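Local structure of N5-Carboxyaminoimidazole ribonucleotide synthetase (Staphylococcus aureus subsp. aureus, 3ORQ) at residues E82-K90 and G101-Q109. The protein catalyses the ATP-dependent carboxylation of 5-aminoimidazole ribonucleotide with bicarbonate to N5-carboxyaminoimidazole ribonucleotide in purine biosynthesis. Residues are numbered along the deposited sequence; the frame is centred on the assembly and turned at random.
Sequences ENISAQQLK and GYQAIQLLQ
One face of the Tyr102 ring carries the aliphatic chain of Lys90: CB of Lys90 stands 3.9 Å from the ring centroid, 14° off the normal, a CH-pi contact. With chi1 of Lys90 at 176° and the next two torsions also extended, its methylenes follow the ring outward, CD of Lys90 reaching CZ of Tyr102 at 3.7 Å; a bend at chi4 precedes NZ, which forms a salt bridge with Glu94. Ala86 O approaches this ring obliquely. Beside the Tyr102 side chain, Leu89 CD2 meets Ile105 CG1 at 3.6 Å, the two side chains crossing at about a right angle, while Leu89 CG lies 4.0 Å from Tyr102 CB. Ala86 CB abuts Gln106 CB at 3.6 Å, and the small methyl fits the close backbone approach there, 4.8 Å between the two CA atoms. Ile105 CD1 ends 3.8 Å from Glu82 CA; the carboxylate of Glu82 is salt-bridged to Arg274. The 86-90 part of helix 86-95 runs antiparallel to helix 103-109 (176°; closest axis approach 9.3 Å) within the Rossmann-like preATP-grasp domain. Ile105 also touches Tyr79 on strand 76-79, outermost within this chain in the parallel sheet, Ile84 packs on helix 64-73, and Leu107 and Leu108 meet helix 111-120.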
ATOM      1  N   GLU A  82      12.421 -13.400 -14.301  1.00 34.06           N
ATOM      2  CA  GLU A  82      12.672 -14.571 -15.140  1.00 36.77           C
ATOM      3  C   GLU A  82      14.089 -15.129 -15.028  1.00 37.86           C
ATOM      4  O   GLU A  82      14.458 -16.013 -15.781  1.00 37.56           O
ATOM      5  CB  GLU A  82      12.401 -14.225 -16.595  1.00 38.33           C
ATOM      6  CG  GLU A  82      11.128 -13.446 -16.812  1.00 40.59           C
ATOM      7  CD  GLU A  82      11.357 -11.965 -16.998  1.00 42.17           C
ATOM      8  OE1 GLU A  82      11.944 -11.325 -16.104  1.00 41.06           O
ATOM      9  OE2 GLU A  82      10.926 -11.445 -18.053  1.00 44.66           O
ATOM     10  N   ASN A  83      14.860 -14.625 -14.071  1.00 40.24           N
ATOM     11  CA  ASN A  83      16.233 -15.079 -13.825  1.00 43.20           C
ATOM     12  C   ASN A  83      16.416 -16.596 -13.840  1.00 42.62           C
ATOM     13  O   ASN A  83      17.095 -17.128 -14.708  1.00 44.09           O
ATOM     14  CB  ASN A  83      16.735 -14.566 -12.462  1.00 44.54           C
ATOM     15  CG  ASN A  83      16.081 -13.261 -12.040  1.00 45.06           C
ATOM     16  OD1 ASN A  83      16.457 -12.180 -12.507  1.00 43.45           O
ATOM     17  ND2 ASN A  83      15.103 -13.357 -11.129  1.00 47.29           N
ATOM     18  N   ILE A  84      15.789 -17.265 -12.870  1.00 40.58           N
ATOM     19  CA  ILE A  84      16.039 -18.670 -12.537  1.00 38.38           C
ATOM     20  C   ILE A  84      16.026 -19.646 -13.710  1.00 37.53           C
ATOM     21  O   ILE A  84      15.325 -19.429 -14.695  1.00 39.60           O
ATOM     22  CB  ILE A  84      15.059 -19.167 -11.443  1.00 37.51           C
ATOM     23  CG1 ILE A  84      15.254 -20.677 -11.197  1.00 38.96           C
ATOM     24  CG2 ILE A  84      13.625 -18.791 -11.794  1.00 35.71           C
ATOM     25  CD1 ILE A  84      14.571 -21.240  -9.975  1.00 38.85           C
ATOM     26  N   SER A  85      16.803 -20.720 -13.599  1.00 33.16           N
ATOM     27  CA  SER A  85      16.803 -21.725 -14.636  1.00 31.34           C
ATOM     28  C   SER A  85      15.540 -22.566 -14.568  1.00 30.25           C
ATOM     29  O   SER A  85      15.105 -22.986 -13.488  1.00 29.36           O
ATOM     30  CB  SER A  85      18.021 -22.629 -14.526  1.00 31.47           C
ATOM     31  OG  SER A  85      17.741 -23.755 -13.728  1.00 31.23           O
ATOM     32  N   ALA A  86      14.969 -22.817 -15.739  1.00 28.00           N
ATOM     33  CA  ALA A  86      13.795 -23.644 -15.875  1.00 26.77           C
ATOM     34  C   ALA A  86      14.001 -25.020 -15.258  1.00 25.61           C
ATOM     35  O   ALA A  86      13.060 -25.600 -14.688  1.00 23.53           O
ATOM     36  CB  ALA A  86      13.448 -23.807 -17.351  1.00 28.41           C
ATOM     37  N   GLN A  87      15.222 -25.539 -15.394  1.00 23.72           N
ATOM     38  CA  GLN A  87      15.549 -26.847 -14.868  1.00 23.45           C
ATOM     39  C   GLN A  87      15.503 -26.872 -13.337  1.00 21.80           C
ATOM     40  O   GLN A  87      15.014 -27.827 -12.760  1.00 20.54           O
ATOM     41  CB  GLN A  87      16.919 -27.317 -15.385  1.00 25.55           C
ATOM     42  CG  GLN A  87      16.970 -28.819 -15.704  1.00 31.78           C
ATOM     43  CD  GLN A  87      16.631 -29.708 -14.494  1.00 38.31           C
ATOM     44  OE1 GLN A  87      15.581 -30.392 -14.466  1.00 37.66           O
ATOM     45  NE2 GLN A  87      17.512 -29.683 -13.481  1.00 39.84           N
ATOM     46  N   GLN A  88      15.997 -25.817 -12.686  1.00 20.99           N
ATOM     47  CA  GLN A  88      15.963 -25.746 -11.232  1.00 19.83           C
ATOM     48  C   GLN A  88      14.503 -25.628 -10.746  1.00 16.88           C
ATOM     49  O   GLN A  88      14.106 -26.247  -9.762  1.00 14.97           O
ATOM     50  CB  GLN A  88      16.784 -24.555 -10.720  1.00 20.62           C
ATOM     51  CG  GLN A  88      18.256 -24.865 -10.453  1.00 27.51           C
ATOM     52  CD  GLN A  88      18.454 -26.065  -9.531  1.00 31.10           C
ATOM     53  OE1 GLN A  88      18.100 -26.023  -8.356  1.00 31.59           O
ATOM     54  NE2 GLN A  88      19.016 -27.143 -10.072  1.00 34.37           N
ATOM     55  N   LEU A  89      13.737 -24.803 -11.449  1.00 13.11           N
ATOM     56  CA  LEU A  89      12.390 -24.477 -11.075  1.00 10.80           C
ATOM     57  C   LEU A  89      11.478 -25.713 -11.260  1.00 11.61           C
ATOM     58  O   LEU A  89      10.580 -25.945 -10.457  1.00  8.74           O
ATOM     59  CB  LEU A  89      11.919 -23.300 -11.919  1.00  9.11           C
ATOM     60  CG  LEU A  89      10.527 -22.708 -11.701  1.00 10.81           C
ATOM     61  CD1 LEU A  89      10.381 -22.236 -10.240  1.00 11.77           C
ATOM     62  CD2 LEU A  89      10.277 -21.551 -12.678  1.00  7.94           C
ATOM     63  N   LYS A  90      11.737 -26.515 -12.300  1.00 11.81           N
ATOM     64  CA  LYS A  90      10.996 -27.774 -12.495  1.00 11.52           C
ATOM     65  C   LYS A  90      11.183 -28.710 -11.293  1.00 11.34           C
ATOM     66  O   LYS A  90      10.218 -29.155 -10.713  1.00 11.79           O
ATOM     67  CB  LYS A  90      11.344 -28.460 -13.841  1.00 10.69           C
ATOM     68  CG  LYS A  90      10.666 -29.806 -14.045  1.00 10.80           C
ATOM     69  CD  LYS A  90      10.892 -30.380 -15.441  1.00 16.75           C
ATOM     70  CE  LYS A  90      10.259 -31.799 -15.591  1.00 18.16           C
ATOM     71  NZ  LYS A  90      11.012 -32.825 -14.784  1.00 19.30           N
ATOM     72  N   GLY A 101       4.118 -23.007 -11.966  1.00  5.92           N
ATOM     73  CA  GLY A 101       4.754 -24.053 -12.823  1.00  3.71           C
ATOM     74  C   GLY A 101       6.092 -23.551 -13.341  1.00  5.47           C
ATOM     75  O   GLY A 101       6.629 -22.552 -12.819  1.00  6.14           O
ATOM     76  N   TYR A 102       6.664 -24.232 -14.326  1.00  5.52           N
ATOM     77  CA  TYR A 102       7.960 -23.846 -14.893  1.00  7.11           C
ATOM     78  C   TYR A 102       7.848 -23.548 -16.396  1.00  7.44           C
ATOM     79  O   TYR A 102       8.781 -23.033 -16.999  1.00  6.92           O
ATOM     80  CB  TYR A 102       9.027 -24.935 -14.652  1.00  7.22           C
ATOM     81  CG  TYR A 102       8.704 -26.216 -15.387  1.00  9.21           C
ATOM     82  CD1 TYR A 102       7.750 -27.109 -14.875  1.00 12.12           C
ATOM     83  CD2 TYR A 102       9.279 -26.500 -16.627  1.00 11.41           C
ATOM     84  CE1 TYR A 102       7.415 -28.275 -15.541  1.00 15.10           C
ATOM     85  CE2 TYR A 102       8.946 -27.680 -17.312  1.00 17.30           C
ATOM     86  CZ  TYR A 102       8.006 -28.557 -16.759  1.00 17.42           C
ATOM     87  OH  TYR A 102       7.657 -29.720 -17.416  1.00 24.78           O
ATOM     88  N   GLN A 103       6.708 -23.851 -16.989  1.00  9.15           N
ATOM     89  CA  GLN A 103       6.555 -23.693 -18.437  1.00 12.10           C
ATOM     90  C   GLN A 103       6.678 -22.226 -18.852  1.00 11.88           C
ATOM     91  O   GLN A 103       7.330 -21.908 -19.846  1.00 11.70           O
ATOM     92  CB  GLN A 103       5.210 -24.275 -18.917  1.00 11.63           C
ATOM     93  CG  GLN A 103       5.010 -24.186 -20.423  1.00 13.99           C
ATOM     94  CD  GLN A 103       3.553 -24.352 -20.843  1.00 14.77           C
ATOM     95  OE1 GLN A 103       2.651 -23.970 -20.106  1.00 16.02           O
ATOM     96  NE2 GLN A 103       3.321 -24.885 -22.054  1.00 10.81           N
ATOM     97  N   ALA A 104       6.004 -21.342 -18.117  1.00 11.67           N
ATOM     98  CA  ALA A 104       6.008 -19.933 -18.472  1.00 12.43           C
ATOM     99  C   ALA A 104       7.450 -19.483 -18.538  1.00 14.22           C
ATOM    100  O   ALA A 104       7.892 -18.943 -19.554  1.00 16.84           O
ATOM    101  CB  ALA A 104       5.226 -19.106 -17.452  1.00 12.63           C
ATOM    102  N   ILE A 105       8.195 -19.742 -17.464  1.00 15.16           N
ATOM    103  CA  ILE A 105       9.580 -19.324 -17.373  1.00 17.39           C
ATOM    104  C   ILE A 105      10.429 -19.931 -18.446  1.00 18.50           C
ATOM    105  O   ILE A 105      11.115 -19.198 -19.123  1.00 20.43           O
ATOM    106  CB  ILE A 105      10.209 -19.659 -16.018  1.00 17.36           C
ATOM    107  CG1 ILE A 105       9.621 -18.771 -14.921  1.00 16.96           C
ATOM    108  CG2 ILE A 105      11.726 -19.508 -16.099  1.00 16.43           C
ATOM    109  CD1 ILE A 105      10.112 -17.317 -14.903  1.00 19.65           C
ATOM    110  N   GLN A 106      10.396 -21.256 -18.590  1.00 19.29           N
ATOM    111  CA  GLN A 106      11.210 -21.963 -19.595  1.00 21.47           C
ATOM    112  C   GLN A 106      11.094 -21.316 -20.968  1.00 22.48           C
ATOM    113  O   GLN A 106      12.074 -21.070 -21.669  1.00 24.50           O
ATOM    114  CB  GLN A 106      10.761 -23.434 -19.701  1.00 21.39           C
ATOM    115  CG  GLN A 106      11.380 -24.242 -20.874  1.00 24.22           C
ATOM    116  CD  GLN A 106      10.604 -25.543 -21.199  1.00 27.66           C
ATOM    117  OE1 GLN A 106       9.849 -26.076 -20.370  1.00 29.67           O
ATOM    118  NE2 GLN A 106      10.792 -26.048 -22.414  1.00 26.72           N
ATOM    119  N   LEU A 107       9.853 -21.057 -21.337  1.00 22.38           N
ATOM    120  CA  LEU A 107       9.500 -20.731 -22.682  1.00 21.68           C
ATOM    121  C   LEU A 107       9.714 -19.232 -22.934  1.00 21.29           C
ATOM    122  O   LEU A 107      10.169 -18.847 -24.009  1.00 19.55           O
ATOM    123  CB  LEU A 107       8.067 -21.169 -22.862  1.00 22.60           C
ATOM    124  CG  LEU A 107       7.402 -21.148 -24.207  1.00 30.17           C
ATOM    125  CD1 LEU A 107       6.123 -21.989 -24.137  1.00 30.00           C
ATOM    126  CD2 LEU A 107       7.114 -19.680 -24.532  1.00 34.26           C
ATOM    127  N   LEU A 108       9.443 -18.393 -21.927  1.00 20.71           N
ATOM    128  CA  LEU A 108       9.625 -16.953 -22.089  1.00 20.96           C
ATOM    129  C   LEU A 108      11.029 -16.412 -21.818  1.00 22.12           C
ATOM    130  O   LEU A 108      11.281 -15.250 -22.075  1.00 23.21           O
ATOM    131  CB  LEU A 108       8.574 -16.164 -21.291  1.00 19.81           C
ATOM    132  CG  LEU A 108       7.143 -16.602 -21.633  1.00 19.31           C
ATOM    133  CD1 LEU A 108       6.148 -16.031 -20.633  1.00 17.06           C
ATOM    134  CD2 LEU A 108       6.765 -16.309 -23.102  1.00 16.74           C
ATOM    135  N   GLN A 109      11.925 -17.251 -21.298  1.00 24.33           N
ATOM    136  CA  GLN A 109      13.323 -16.878 -21.015  1.00 26.57           C
ATOM    137  C   GLN A 109      14.036 -16.575 -22.312  1.00 26.74           C
ATOM    138  O   GLN A 109      14.890 -15.691 -22.401  1.00 26.45           O
ATOM    139  CB  GLN A 109      14.067 -18.066 -20.410  1.00 27.63           C
ATOM    140  CG  GLN A 109      14.155 -18.084 -18.932  1.00 29.67           C
ATOM    141  CD  GLN A 109      14.834 -19.337 -18.420  1.00 34.14           C
ATOM    142  OE1 GLN A 109      15.306 -19.363 -17.278  1.00 37.25           O
ATOM    143  NE2 GLN A 109      14.882 -20.392 -19.249  1.00 34.93           N
TER